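Local structure of putative transcriptional regulator (Clostridium difficile, 3QI7) at residues K81-K86 and E109-I114; I160-T165 and E214-Q219; V192-P197 and K209-E214. The protein is of unknown function but is a putative lipoprotein or transcriptional regulator with a periplasmic-binding-protein-like fold that may bind a small ligand such as a sugar. All coordinates share one frame; numbering follows the deposited sequence.

Contact 1: K81-K86 and E109-I114; sequences KLADDK and EKRPEI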
ATOM      1  N   LYS A  81      -8.992  21.199  13.913  1.00 40.63           N
ATOM      2  CA  LYS A  81      -8.368  22.524  13.903  1.00 43.24           C
ATOM      3  C   LYS A  81      -7.922  23.009  12.520  1.00 40.92           C
ATOM      4  O   LYS A  81      -7.808  24.216  12.302  1.00 41.30           O
ATOM      5  CB  LYS A  81      -7.152  22.561  14.833  1.00 45.24           C
ATOM      6  CG  LYS A  81      -7.446  22.409  16.353  1.00 52.90           C
ATOM      7  CD  LYS A  81      -8.439  23.423  16.911  1.00 59.60           C
ATOM      8  CE  LYS A  81      -8.326  23.522  18.429  1.00 62.12           C
ATOM      9  NZ  LYS A  81      -7.441  24.649  18.859  1.00 65.65           N
ATOM     10  N   LEU A  82      -7.682  22.086  11.587  1.00 39.45           N
ATOM     11  CA  LEU A  82      -7.255  22.451  10.220  1.00 37.92           C
ATOM     12  C   LEU A  82      -8.305  23.324   9.539  1.00 39.52           C
ATOM     13  O   LEU A  82      -7.998  24.120   8.649  1.00 39.96           O
ATOM     14  CB  LEU A  82      -6.967  21.201   9.375  1.00 37.28           C
ATOM     15  CG  LEU A  82      -5.861  20.241   9.865  1.00 36.98           C
ATOM     16  CD1 LEU A  82      -5.891  18.920   9.121  1.00 34.27           C
ATOM     17  CD2 LEU A  82      -4.502  20.896   9.737  1.00 33.98           C
ATOM     18  N   ALA A  83      -9.546  23.166   9.980  1.00 39.23           N
ATOM     19  CA  ALA A  83     -10.659  23.958   9.499  1.00 43.25           C
ATOM     20  C   ALA A  83     -10.494  25.462   9.777  1.00 45.80           C
ATOM     21  O   ALA A  83     -11.119  26.282   9.103  1.00 45.97           O
ATOM     22  CB  ALA A  83     -11.934  23.458  10.133  1.00 42.01           C
ATOM     23  N   ASP A  84      -9.670  25.828  10.758  1.00 47.09           N
ATOM     24  CA  ASP A  84      -9.510  27.251  11.112  1.00 49.73           C
ATOM     25  C   ASP A  84      -8.555  27.944  10.136  1.00 48.80           C
ATOM     26  O   ASP A  84      -8.570  29.170  10.011  1.00 50.59           O
ATOM     27  CB  ASP A  84      -9.018  27.433  12.560  1.00 50.90           C
ATOM     28  CG  ASP A  84      -9.956  26.815  13.596  1.00 49.37           C
ATOM     29  OD1 ASP A  84     -11.070  26.380  13.238  1.00 57.86           O
ATOM     30  OD2 ASP A  84      -9.572  26.757  14.781  1.00 54.98           O
ATOM     31  N   ASP A  85      -7.733  27.156   9.446  1.00 46.15           N
ATOM     32  CA  ASP A  85      -6.746  27.687   8.523  1.00 45.15           C
ATOM     33  C   ASP A  85      -7.447  27.898   7.183  1.00 45.81           C
ATOM     34  O   ASP A  85      -7.797  26.934   6.489  1.00 45.43           O
ATOM     35  CB  ASP A  85      -5.566  26.710   8.421  1.00 43.52           C
ATOM     36  CG  ASP A  85      -4.398  27.245   7.604  1.00 43.69           C
ATOM     37  OD1 ASP A  85      -4.603  28.033   6.643  1.00 45.10           O
ATOM     38  OD2 ASP A  85      -3.249  26.837   7.917  1.00 44.84           O
ATOM     39  N   LYS A  86      -7.636  29.167   6.837  1.00 44.62           N
ATOM     40  CA  LYS A  86      -8.347  29.593   5.641  1.00 45.50           C
ATOM     41  C   LYS A  86      -7.693  29.140   4.330  1.00 44.35           C
ATOM     42  O   LYS A  86      -8.353  29.095   3.286  1.00 43.59           O
ATOM     43  CB  LYS A  86      -8.480  31.125   5.674  1.00 48.73           C
ATOM     44  CG  LYS A  86      -9.216  31.755   4.507  1.00 53.56           C
ATOM     45  CD  LYS A  86      -9.954  33.032   4.955  1.00 63.18           C
ATOM     46  CE  LYS A  86     -10.228  33.995   3.805  1.00 64.95           C
ATOM     47  NZ  LYS A  86     -10.562  33.303   2.523  1.00 62.85           N
ATOM     48  N   GLU A 109     -18.713  19.805   8.013  1.00 49.21           N
ATOM     49  CA  GLU A 109     -19.799  20.657   8.523  1.00 52.82           C
ATOM     50  C   GLU A 109     -19.352  22.126   8.703  1.00 51.66           C
ATOM     51  O   GLU A 109     -20.120  23.039   8.415  1.00 49.05           O
ATOM     52  CB  GLU A 109     -20.444  20.070   9.797  1.00 55.28           C
ATOM     53  CG  GLU A 109     -19.852  20.496  11.142  1.00 62.97           C
ATOM     54  CD  GLU A 109     -20.784  20.178  12.315  1.00 73.71           C
ATOM     55  OE1 GLU A 109     -21.009  18.979  12.603  1.00 77.51           O
ATOM     56  OE2 GLU A 109     -21.284  21.133  12.951  1.00 80.07           O
ATOM     57  N   LYS A 110     -18.108  22.361   9.135  1.00 51.10           N
ATOM     58  CA  LYS A 110     -17.626  23.753   9.292  1.00 49.88           C
ATOM     59  C   LYS A 110     -17.168  24.361   7.947  1.00 48.37           C
ATOM     60  O   LYS A 110     -17.418  25.528   7.668  1.00 48.65           O
ATOM     61  CB  LYS A 110     -16.524  23.835  10.349  1.00 48.96           C
ATOM     62  N   ARG A 111     -16.512  23.553   7.113  1.00 45.18           N
ATOM     63  CA  ARG A 111     -15.958  24.004   5.840  1.00 43.40           C
ATOM     64  C   ARG A 111     -16.354  23.032   4.721  1.00 41.46           C
ATOM     65  O   ARG A 111     -15.545  22.174   4.327  1.00 37.88           O
ATOM     66  CB  ARG A 111     -14.411  24.060   5.932  1.00 42.61           C
ATOM     67  CG  ARG A 111     -13.831  25.057   6.970  1.00 48.05           C
ATOM     68  CD  ARG A 111     -13.685  26.493   6.433  1.00 45.63           C
ATOM     69  NE  ARG A 111     -12.839  26.561   5.239  1.00 42.96           N
ATOM     70  CZ  ARG A 111     -11.507  26.468   5.217  1.00 39.10           C
ATOM     71  NH1 ARG A 111     -10.810  26.291   6.336  1.00 43.79           N
ATOM     72  NH2 ARG A 111     -10.860  26.527   4.045  1.00 35.49           N
ATOM     73  N   PRO A 112     -17.572  23.181   4.174  1.00 41.13           N
ATOM     74  CA  PRO A 112     -18.063  22.299   3.107  1.00 40.66           C
ATOM     75  C   PRO A 112     -17.157  22.183   1.881  1.00 38.15           C
ATOM     76  O   PRO A 112     -17.189  21.151   1.195  1.00 36.85           O
ATOM     77  CB  PRO A 112     -19.405  22.939   2.701  1.00 43.58           C
ATOM     78  CG  PRO A 112     -19.818  23.741   3.870  1.00 45.41           C
ATOM     79  CD  PRO A 112     -18.561  24.214   4.537  1.00 44.19           C
ATOM     80  N   GLU A 113     -16.351  23.209   1.608  1.00 38.82           N
ATOM     81  CA  GLU A 113     -15.546  23.249   0.377  1.00 37.75           C
ATOM     82  C   GLU A 113     -14.202  22.483   0.452  1.00 36.04           C
ATOM     83  O   GLU A 113     -13.596  22.200  -0.581  1.00 32.59           O
ATOM     84  CB  GLU A 113     -15.323  24.703  -0.066  1.00 40.95           C
ATOM     85  CG  GLU A 113     -14.166  25.454   0.634  1.00 42.99           C
ATOM     86  CD  GLU A 113     -14.459  25.914   2.068  1.00 46.10           C
ATOM     87  OE1 GLU A 113     -15.515  25.585   2.652  1.00 46.49           O
ATOM     88  OE2 GLU A 113     -13.591  26.612   2.619  1.00 47.43           O
ATOM     89  N   ILE A 114     -13.736  22.169   1.659  1.00 34.88           N
ATOM     90  CA  ILE A 114     -12.519  21.365   1.813  1.00 33.81           C
ATOM     91  C   ILE A 114     -12.721  19.966   1.206  1.00 33.25           C
ATOM     92  O   ILE A 114     -13.664  19.257   1.537  1.00 32.91           O
ATOM     93  CB  ILE A 114     -12.061  21.263   3.305  1.00 35.09           C
ATOM     94  CG1 ILE A 114     -11.630  22.643   3.812  1.00 38.07           C
ATOM     95  CG2 ILE A 114     -10.907  20.258   3.467  1.00 34.36           C
ATOM     96  CD1 ILE A 114     -10.903  22.659   5.202  1.00 41.94           C
TER
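Arg111, the first residue beyond helix 101-110 to leave helical backbone angles, reaches across to the 3-10 turn 81-84 and the loop behind it, and its guanidinium does nearly all the polar work here. Arg111 NH1 is gripped by two backbone carbonyls, donating to Ala83 O at 2.8 Å and to Asp85 O at 3.1 Å. Both oxygens lie near the guanidinium plane, whereas the nitrogen stands well above each carbonyl plane, 47° out of it at Ala83. On the other side a single oxygen, Glu113 OE2, accepts from both Arg111 NE, at 2.7 Å, and Arg111 NH2, at 3.1 Å, a side-on salt bridge. NH2 also makes a weak hydrogen bond to Val88 O at the start of strand 88-94. These bonds should fix the rotation of the guanidinium and neutralise much of its charge. Chi1 sets Arg111 CG anti to the carbonyl carbon, 4.0 Å from Ala83 CB; bends at chi2 (-85°) and chi3 (-58°) then fold the guanidinium onto the carbonyls. Ile114 CD1 covers one guanidinium face, 3.7 Å above its plane and offset toward the rim. Asp85 turns its carboxylate elsewhere: OD2 forms a salt bridge with Lys14 and OD1 accepts from Glu87 N. A type I beta turn from Arg111 to Ile114, closed by Ile114 N to Arg111 O, leads on toward strand 115-118. Two helix-to-strand connections of successive beta-alpha-beta units are thus clipped together beside parallel strands of the mixed sheet, in a Rossmann-like lobe of the periplasmic-binding-protein type.

Contact 2: I160-T165 and E214-Q219; sequences IHYAST and EDIEKQ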
ATOM      1  N   ILE A 160       1.707 -22.180  -2.226  1.00 23.15           N
ATOM      2  CA  ILE A 160       1.773 -22.488  -0.774  1.00 22.71           C
ATOM      3  C   ILE A 160       1.452 -21.193   0.007  1.00 21.79           C
ATOM      4  O   ILE A 160       2.099 -20.179  -0.214  1.00 21.15           O
ATOM      5  CB  ILE A 160       3.156 -23.075  -0.351  1.00 23.50           C
ATOM      6  CG1 ILE A 160       3.720 -24.036  -1.407  1.00 24.60           C
ATOM      7  CG2 ILE A 160       3.047 -23.822   1.012  1.00 20.49           C
ATOM      8  CD1 ILE A 160       2.847 -25.278  -1.798  1.00 23.11           C
ATOM      9  N   HIS A 161       0.410 -21.221   0.859  1.00 20.58           N
ATOM     10  CA  HIS A 161      -0.001 -20.088   1.705  1.00 18.80           C
ATOM     11  C   HIS A 161       0.292 -20.369   3.173  1.00 23.76           C
ATOM     12  O   HIS A 161      -0.159 -21.403   3.697  1.00 24.86           O
ATOM     13  CB  HIS A 161      -1.510 -19.885   1.545  1.00 22.40           C
ATOM     14  CG  HIS A 161      -2.050 -18.682   2.256  1.00 21.01           C
ATOM     15  ND1 HIS A 161      -2.328 -18.676   3.615  1.00 22.02           N
ATOM     16  CD2 HIS A 161      -2.420 -17.467   1.787  1.00 21.38           C
ATOM     17  CE1 HIS A 161      -2.819 -17.491   3.945  1.00 23.21           C
ATOM     18  NE2 HIS A 161      -2.880 -16.739   2.857  1.00 26.20           N
ATOM     19  N   TYR A 162       1.082 -19.484   3.800  1.00 22.52           N
ATOM     20  CA  TYR A 162       1.533 -19.632   5.196  1.00 23.36           C
ATOM     21  C   TYR A 162       0.962 -18.479   6.042  1.00 23.15           C
ATOM     22  O   TYR A 162       1.126 -17.317   5.703  1.00 24.23           O
ATOM     23  CB  TYR A 162       3.074 -19.591   5.279  1.00 23.02           C
ATOM     24  CG  TYR A 162       3.788 -20.798   4.745  1.00 21.64           C
ATOM     25  CD1 TYR A 162       3.761 -21.986   5.425  1.00 20.52           C
ATOM     26  CD2 TYR A 162       4.539 -20.731   3.567  1.00 21.79           C
ATOM     27  CE1 TYR A 162       4.413 -23.102   4.933  1.00 28.79           C
ATOM     28  CE2 TYR A 162       5.197 -21.825   3.076  1.00 31.98           C
ATOM     29  CZ  TYR A 162       5.138 -23.024   3.767  1.00 28.07           C
ATOM     30  OH  TYR A 162       5.805 -24.119   3.271  1.00 32.49           O
ATOM     31  N   ALA A 163       0.340 -18.833   7.174  1.00 26.14           N
ATOM     32  CA  ALA A 163      -0.319 -17.911   8.107  1.00 24.44           C
ATOM     33  C   ALA A 163      -0.661 -18.707   9.356  1.00 23.85           C
ATOM     34  O   ALA A 163      -0.997 -19.889   9.253  1.00 26.82           O
ATOM     35  CB  ALA A 163      -1.629 -17.388   7.512  1.00 22.82           C
ATOM     36  N   SER A 164      -0.587 -18.067  10.520  1.00 26.85           N
ATOM     37  CA  SER A 164      -1.008 -18.685  11.787  1.00 29.37           C
ATOM     38  C   SER A 164      -2.540 -18.645  11.915  1.00 29.97           C
ATOM     39  O   SER A 164      -3.184 -17.851  11.258  1.00 29.84           O
ATOM     40  CB  SER A 164      -0.388 -17.946  12.973  1.00 31.84           C
ATOM     41  OG  SER A 164      -1.067 -16.726  13.248  1.00 29.47           O
ATOM     42  N   THR A 165      -3.120 -19.444  12.812  1.00 31.91           N
ATOM     43  CA  THR A 165      -4.577 -19.390  12.978  1.00 33.97           C
ATOM     44  C   THR A 165      -5.022 -18.056  13.603  1.00 35.61           C
ATOM     45  O   THR A 165      -6.118 -17.565  13.283  1.00 34.58           O
ATOM     46  CB  THR A 165      -5.121 -20.621  13.702  1.00 37.48           C
ATOM     47  OG1 THR A 165      -4.477 -20.792  14.956  1.00 34.83           O
ATOM     48  CG2 THR A 165      -4.874 -21.869  12.861  1.00 41.44           C
ATOM     49  N   GLU A 214      11.603 -25.801   7.292  1.00 28.80           N
ATOM     50  CA  GLU A 214      11.384 -27.230   7.110  0.50 30.43           C
ATOM     51  C   GLU A 214      10.213 -27.509   6.179  1.00 29.64           C
ATOM     52  O   GLU A 214      10.316 -28.382   5.324  1.00 33.08           O
ATOM     53  CB  GLU A 214      11.209 -27.940   8.449  0.50 32.55           C
ATOM     54  CG  GLU A 214      12.450 -27.860   9.300  0.50 30.52           C
ATOM     55  CD  GLU A 214      13.672 -28.477   8.630  0.50 35.14           C
ATOM     56  OE1 GLU A 214      13.561 -29.609   8.099  0.50 28.62           O
ATOM     57  OE2 GLU A 214      14.741 -27.821   8.639  0.50 33.00           O
ATOM     58  N   ASP A 215       9.128 -26.746   6.295  1.00 26.95           N
ATOM     59  CA  ASP A 215       7.947 -26.997   5.456  1.00 25.93           C
ATOM     60  C   ASP A 215       8.205 -26.674   3.963  1.00 26.93           C
ATOM     61  O   ASP A 215       7.856 -27.465   3.057  1.00 27.82           O
ATOM     62  CB  ASP A 215       6.744 -26.237   5.960  1.00 25.94           C
ATOM     63  CG  ASP A 215       5.447 -26.798   5.388  1.00 27.87           C
ATOM     64  OD1 ASP A 215       5.014 -27.865   5.886  1.00 32.51           O
ATOM     65  OD2 ASP A 215       4.913 -26.207   4.421  1.00 25.87           O
ATOM     66  N   ILE A 216       8.847 -25.533   3.727  1.00 24.21           N
ATOM     67  CA  ILE A 216       9.232 -25.127   2.370  1.00 25.30           C
ATOM     68  C   ILE A 216      10.081 -26.193   1.705  1.00 25.76           C
ATOM     69  O   ILE A 216       9.776 -26.604   0.593  1.00 25.71           O
ATOM     70  CB  ILE A 216       9.927 -23.739   2.362  1.00 24.39           C
ATOM     71  CG1 ILE A 216       8.917 -22.655   2.780  1.00 29.70           C
ATOM     72  CG2 ILE A 216      10.515 -23.423   0.969  1.00 24.79           C
ATOM     73  CD1 ILE A 216       9.521 -21.338   3.115  1.00 28.08           C
ATOM     74  N   GLU A 217      11.127 -26.672   2.371  1.00 26.92           N
ATOM     75  CA  GLU A 217      11.864 -27.812   1.829  1.00 29.36           C
ATOM     76  C   GLU A 217      10.946 -28.975   1.411  1.00 30.82           C
ATOM     77  O   GLU A 217      11.110 -29.563   0.343  1.00 30.77           O
ATOM     78  CB  GLU A 217      12.910 -28.314   2.835  1.00 29.57           C
ATOM     79  CG  GLU A 217      14.038 -27.316   3.026  1.00 33.35           C
ATOM     80  CD  GLU A 217      15.067 -27.802   4.024  1.00 46.22           C
ATOM     81  OE1 GLU A 217      15.237 -29.038   4.136  1.00 45.91           O
ATOM     82  OE2 GLU A 217      15.697 -26.938   4.677  1.00 48.55           O
ATOM     83  N   LYS A 218       9.953 -29.269   2.245  1.00 32.30           N
ATOM     84  CA  LYS A 218       9.010 -30.354   1.968  1.00 33.03           C
ATOM     85  C   LYS A 218       8.181 -30.115   0.727  1.00 29.91           C
ATOM     86  O   LYS A 218       7.944 -31.046  -0.071  1.00 28.15           O
ATOM     87  CB  LYS A 218       8.111 -30.629   3.195  1.00 34.46           C
ATOM     88  CG  LYS A 218       8.898 -31.267   4.337  1.00 41.19           C
ATOM     89  CD  LYS A 218       8.017 -31.988   5.354  1.00 45.14           C
ATOM     90  CE  LYS A 218       7.306 -31.030   6.302  1.00 41.38           C
ATOM     91  NZ  LYS A 218       6.832 -31.777   7.505  1.00 39.42           N
ATOM     92  N   GLN A 219       7.738 -28.868   0.563  1.00 29.43           N
ATOM     93  CA  GLN A 219       6.872 -28.509  -0.542  1.00 28.01           C
ATOM     94  C   GLN A 219       7.628 -28.565  -1.872  1.00 29.62           C
ATOM     95  O   GLN A 219       7.067 -28.999  -2.886  1.00 32.29           O
ATOM     96  CB  GLN A 219       6.219 -27.133  -0.318  1.00 28.20           C
ATOM     97  CG  GLN A 219       5.399 -26.996   0.998  1.00 26.73           C
ATOM     98  CD  GLN A 219       4.200 -27.912   1.104  1.00 27.70           C
ATOM     99  OE1 GLN A 219       3.797 -28.542   0.128  1.00 29.78           O
ATOM    100  NE2 GLN A 219       3.601 -27.972   2.304  1.00 26.29           N
TER
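The hydrogen bond joining strand 160-164 to helix 203-223 ends on one carboxylate oxygen, Asp215 OD2, which also accepts a bond from within the helix. The Tyr162 hydroxyl donates to it over a short 2.5 Å from Tyr162 OH to Asp215 OD2, and OD2 accepts through its anti lone pair, the one turned away from OD1. Ring and carboxylate planes stand 88° apart, and Asp215 OD2 lies at the ring edge, 3.2 Å from Tyr162 CE1. One helical turn further on, Gln219 NE2 donates to the same Asp215 OD2 at 3.1 Å in a nearly straight bond (171°), coming from above the carboxylate plane but exactly within its own amide plane. Asp215 CG is anti to its backbone N, which swings the carboxylate toward the strand; two donors on one buried oxygen would probably favour its charged form. The other end of the Gln219 amide is also held, OE1 accepting from Lys222 NZ.

The strand is the central one of a three-stranded parallel sheet of order 191-196, 159-164, 228-231. Segments 160-164 and 214-219 run nearly antiparallel (167°, axes 10.9 Å apart), as strands and covering helices do in the alpha/beta lobes of periplasmic-binding-like proteins.

Apolar packing flanks the polar cluster. Ile216 lays CG1 3.8 Å from Tyr162 CE2, on the ring side across from the CE1 that faces Asp215, and the rest of its side chain goes on to Ile240 and Leu247 of helix 234-247. Nearer the start of the strand Ile160 and Gln219 cross obliquely. Ile160 CD1 lies 4.1 Å from Gln219 CB, and the bend at chi2 brings Gln219 OE1 within 3.9 Å of the same methyl, while Ile160 CG2 lies against Gln219 CG.

Contact 3: V192-P197 and K209-E214; sequences VQVNTP and KQFLNE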
ATOM      1  N   VAL A 192      -2.129 -25.041  -1.482  1.00 27.75           N
ATOM      2  CA  VAL A 192      -1.766 -25.719  -0.244  1.00 27.71           C
ATOM      3  C   VAL A 192      -1.814 -24.723   0.895  1.00 28.31           C
ATOM      4  O   VAL A 192      -1.038 -23.771   0.910  1.00 26.72           O
ATOM      5  CB  VAL A 192      -0.345 -26.310  -0.339  1.00 27.93           C
ATOM      6  CG1 VAL A 192       0.009 -27.087   0.954  1.00 30.81           C
ATOM      7  CG2 VAL A 192      -0.229 -27.197  -1.615  1.00 30.66           C
ATOM      8  N   GLN A 193      -2.722 -24.910   1.859  1.00 27.25           N
ATOM      9  CA  GLN A 193      -2.746 -24.013   3.032  1.00 27.36           C
ATOM     10  C   GLN A 193      -2.031 -24.657   4.211  1.00 27.73           C
ATOM     11  O   GLN A 193      -2.349 -25.778   4.597  1.00 28.36           O
ATOM     12  CB  GLN A 193      -4.178 -23.622   3.425  1.00 26.42           C
ATOM     13  CG  GLN A 193      -4.261 -22.923   4.757  1.00 30.61           C
ATOM     14  CD  GLN A 193      -5.668 -22.574   5.116  1.00 31.96           C
ATOM     15  OE1 GLN A 193      -6.553 -22.676   4.285  1.00 34.38           O
ATOM     16  NE2 GLN A 193      -5.891 -22.200   6.372  1.00 35.19           N
ATOM     17  N   VAL A 194      -1.060 -23.939   4.766  1.00 25.63           N
ATOM     18  CA  VAL A 194      -0.255 -24.431   5.872  1.00 26.94           C
ATOM     19  C   VAL A 194      -0.321 -23.459   7.035  1.00 28.75           C
ATOM     20  O   VAL A 194       0.022 -22.260   6.894  1.00 26.14           O
ATOM     21  CB  VAL A 194       1.195 -24.642   5.458  1.00 26.25           C
ATOM     22  CG1 VAL A 194       2.018 -25.272   6.640  1.00 26.57           C
ATOM     23  CG2 VAL A 194       1.261 -25.523   4.233  1.00 28.25           C
ATOM     24  N   ASN A 195      -0.776 -23.991   8.176  1.00 29.89           N
ATOM     25  CA  ASN A 195      -0.825 -23.262   9.440  1.00 30.82           C
ATOM     26  C   ASN A 195       0.533 -23.217  10.131  1.00 30.48           C
ATOM     27  O   ASN A 195       1.126 -24.262  10.485  1.00 33.09           O
ATOM     28  CB  ASN A 195      -1.863 -23.861  10.405  1.00 32.55           C
ATOM     29  CG  ASN A 195      -3.332 -23.606   9.971  1.00 38.48           C
ATOM     30  OD1 ASN A 195      -3.626 -22.901   8.992  1.00 44.67           O
ATOM     31  ND2 ASN A 195      -4.262 -24.211  10.722  1.00 48.84           N
ATOM     32  N   THR A 196       1.001 -21.990  10.318  1.00 29.49           N
ATOM     33  CA  THR A 196       2.233 -21.675  11.035  1.00 31.64           C
ATOM     34  C   THR A 196       1.915 -21.440  12.537  1.00 31.73           C
ATOM     35  O   THR A 196       0.780 -21.063  12.878  1.00 29.35           O
ATOM     36  CB  THR A 196       2.907 -20.399  10.462  1.00 28.04           C
ATOM     37  OG1 THR A 196       2.003 -19.288  10.536  1.00 29.67           O
ATOM     38  CG2 THR A 196       3.292 -20.587   9.010  1.00 30.11           C
ATOM     39  N   PRO A 197       2.907 -21.655  13.420  1.00 32.53           N
ATOM     40  CA  PRO A 197       2.705 -21.404  14.859  1.00 35.29           C
ATOM     41  C   PRO A 197       2.319 -19.948  15.162  1.00 33.10           C
ATOM     42  O   PRO A 197       2.886 -19.013  14.588  1.00 30.30           O
ATOM     43  CB  PRO A 197       4.073 -21.735  15.482  1.00 36.50           C
ATOM     44  CG  PRO A 197       4.723 -22.668  14.514  1.00 37.41           C
ATOM     45  CD  PRO A 197       4.225 -22.256  13.140  1.00 31.72           C
ATOM     46  N   LYS A 209      10.243 -19.364  12.041  1.00 31.37           N
ATOM     47  CA  LYS A 209      11.363 -19.516  11.115  1.00 29.72           C
ATOM     48  C   LYS A 209      11.742 -20.979  10.878  1.00 27.97           C
ATOM     49  O   LYS A 209      11.864 -21.404   9.734  1.00 29.20           O
ATOM     50  CB  LYS A 209      12.579 -18.745  11.623  1.00 30.01           C
ATOM     51  CG  LYS A 209      13.780 -18.855  10.706  1.00 31.31           C
ATOM     52  CD  LYS A 209      14.994 -18.161  11.296  1.00 40.62           C
ATOM     53  CE  LYS A 209      14.978 -16.664  11.043  1.00 41.85           C
ATOM     54  NZ  LYS A 209      16.245 -16.104  11.624  1.00 45.58           N
ATOM     55  N   GLN A 210      11.928 -21.754  11.943  1.00 31.38           N
ATOM     56  CA  GLN A 210      12.279 -23.183  11.786  1.00 29.93           C
ATOM     57  C   GLN A 210      11.166 -23.961  11.101  1.00 29.87           C
ATOM     58  O   GLN A 210      11.419 -24.807  10.247  1.00 29.20           O
ATOM     59  CB  GLN A 210      12.619 -23.857  13.119  1.00 31.58           C
ATOM     60  CG  GLN A 210      13.925 -23.357  13.710  1.00 38.69           C
ATOM     61  CD  GLN A 210      14.575 -24.322  14.693  1.00 43.93           C
ATOM     62  OE1 GLN A 210      15.034 -23.914  15.774  1.00 42.18           O
ATOM     63  NE2 GLN A 210      14.642 -25.607  14.315  1.00 43.64           N
ATOM     64  N   PHE A 211       9.929 -23.659  11.475  1.00 30.84           N
ATOM     65  CA  PHE A 211       8.779 -24.312  10.881  1.00 29.22           C
ATOM     66  C   PHE A 211       8.749 -24.048   9.361  1.00 28.56           C
ATOM     67  O   PHE A 211       8.579 -24.998   8.538  1.00 29.05           O
ATOM     68  CB  PHE A 211       7.482 -23.830  11.544  1.00 30.67           C
ATOM     69  CG  PHE A 211       6.244 -24.445  10.948  1.00 31.83           C
ATOM     70  CD1 PHE A 211       5.646 -23.880   9.834  1.00 31.22           C
ATOM     71  CD2 PHE A 211       5.695 -25.616  11.487  1.00 33.88           C
ATOM     72  CE1 PHE A 211       4.523 -24.457   9.269  1.00 30.46           C
ATOM     73  CE2 PHE A 211       4.567 -26.193  10.923  1.00 31.26           C
ATOM     74  CZ  PHE A 211       3.992 -25.630   9.815  1.00 27.58           C
ATOM     75  N   LEU A 212       8.882 -22.777   8.996  1.00 27.45           N
ATOM     76  CA  LEU A 212       8.834 -22.391   7.584  1.00 28.27           C
ATOM     77  C   LEU A 212       9.947 -23.046   6.779  1.00 26.99           C
ATOM     78  O   LEU A 212       9.677 -23.638   5.722  1.00 29.17           O
ATOM     79  CB  LEU A 212       8.834 -20.886   7.381  1.00 27.71           C
ATOM     80  CG  LEU A 212       7.567 -20.115   7.730  1.00 30.58           C
ATOM     81  CD1 LEU A 212       7.927 -18.624   7.800  1.00 25.00           C
ATOM     82  CD2 LEU A 212       6.439 -20.378   6.717  1.00 24.71           C
ATOM     83  N   ASN A 213      11.173 -22.990   7.284  1.00 26.97           N
ATOM     84  CA  ASN A 213      12.277 -23.587   6.570  1.00 24.95           C
ATOM     85  C   ASN A 213      12.064 -25.064   6.285  1.00 26.81           C
ATOM     86  O   ASN A 213      12.293 -25.532   5.151  1.00 27.64           O
ATOM     87  CB  ASN A 213      13.605 -23.292   7.275  1.00 28.66           C
ATOM     88  CG  ASN A 213      14.064 -21.854   7.028  1.00 27.33           C
ATOM     89  OD1 ASN A 213      13.929 -21.343   5.914  1.00 31.57           O
ATOM     90  ND2 ASN A 213      14.589 -21.200   8.059  1.00 29.95           N
ATOM     91  N   GLU A 214      11.603 -25.801   7.292  1.00 28.80           N
ATOM     92  CA  GLU A 214      11.384 -27.230   7.110  0.50 30.43           C
ATOM     93  C   GLU A 214      10.213 -27.509   6.179  1.00 29.64           C
ATOM     94  O   GLU A 214      10.316 -28.382   5.324  1.00 33.08           O
ATOM     95  CB  GLU A 214      11.209 -27.940   8.449  0.50 32.55           C
ATOM     96  CG  GLU A 214      12.450 -27.860   9.300  0.50 30.52           C
ATOM     97  CD  GLU A 214      13.672 -28.477   8.630  0.50 35.14           C
ATOM     98  OE1 GLU A 214      13.561 -29.609   8.099  0.50 28.62           O
ATOM     99  OE2 GLU A 214      14.741 -27.821   8.639  0.50 33.00           O
TER
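Packing here is largely apolar and centres on the ring of Phe211, whose CG is anti to its backbone N, so that the side chain projects from helix 203-223 toward the end of strand 192-196. Its clearest aromatic interaction is a CH-pi contact: Pro197 CD sits over one face, 4.0 Å from the Phe211 ring centroid and 23° off the normal, nearest to Phe211 CG and so displaced toward the rim on the side of the CB attachment. The far end of the ring meets the backbone, with Phe211 CZ 3.2 Å from Asn195 O, a close approach that is oblique to the ring plane.

Segments 192-196 and 209-214 run nearly antiparallel (155°, axes 9.6 Å apart), and their strand and helix follow one another in the chain, forming the beta-alpha half of a beta-alpha-beta crossover in a Rossmann-like lobe. Strand 191-196 is an edge strand of the three-stranded sheet, beside 159-164, and Phe211 packs on its last residues from the helix side.

Methyl groups complete the packing: Val194 CG1 touches the ring at its edge, in plane, 3.7 Å from Phe211 CE1. Thr196 crosses Phe211 at about a right angle, Thr196 CG2 lying 4.1 Å from Phe211 CE1; the same methyl also reaches Leu212 CD2 at 3.9 Å, bridging two consecutive residues of the helix. With chi1 at 58°, Thr196 OG1 takes the crowded position between backbone N and carbonyl carbon, leaving CG2 as the branch facing the helix. Leu212 continues inward onto Tyr162, and Thr196 also touches Met236 of helix 234-247.

How the contacts relate
Contacts 2 and 3 lie side by side, their centres about 4 Å apart: both pin helix 203-223 to neighbouring strands of one parallel sheet, share Glu214, and are joined by probable backbone hydrogen bonds between His161 and Val192 and Val194. Contact 2, at the central strand, is wholly buried and combines a carboxylate-centred polar cluster with aliphatic packing; contact 3, at the edge strand, is partly exposed and largely apolar and aromatic. Contact 1 sits about 51 Å from each, between centres, on the opposite side of the chain's centre. Also partly buried, it ties turns rather than a strand and a helix, and relies on an arginine gripping backbone carbonyls.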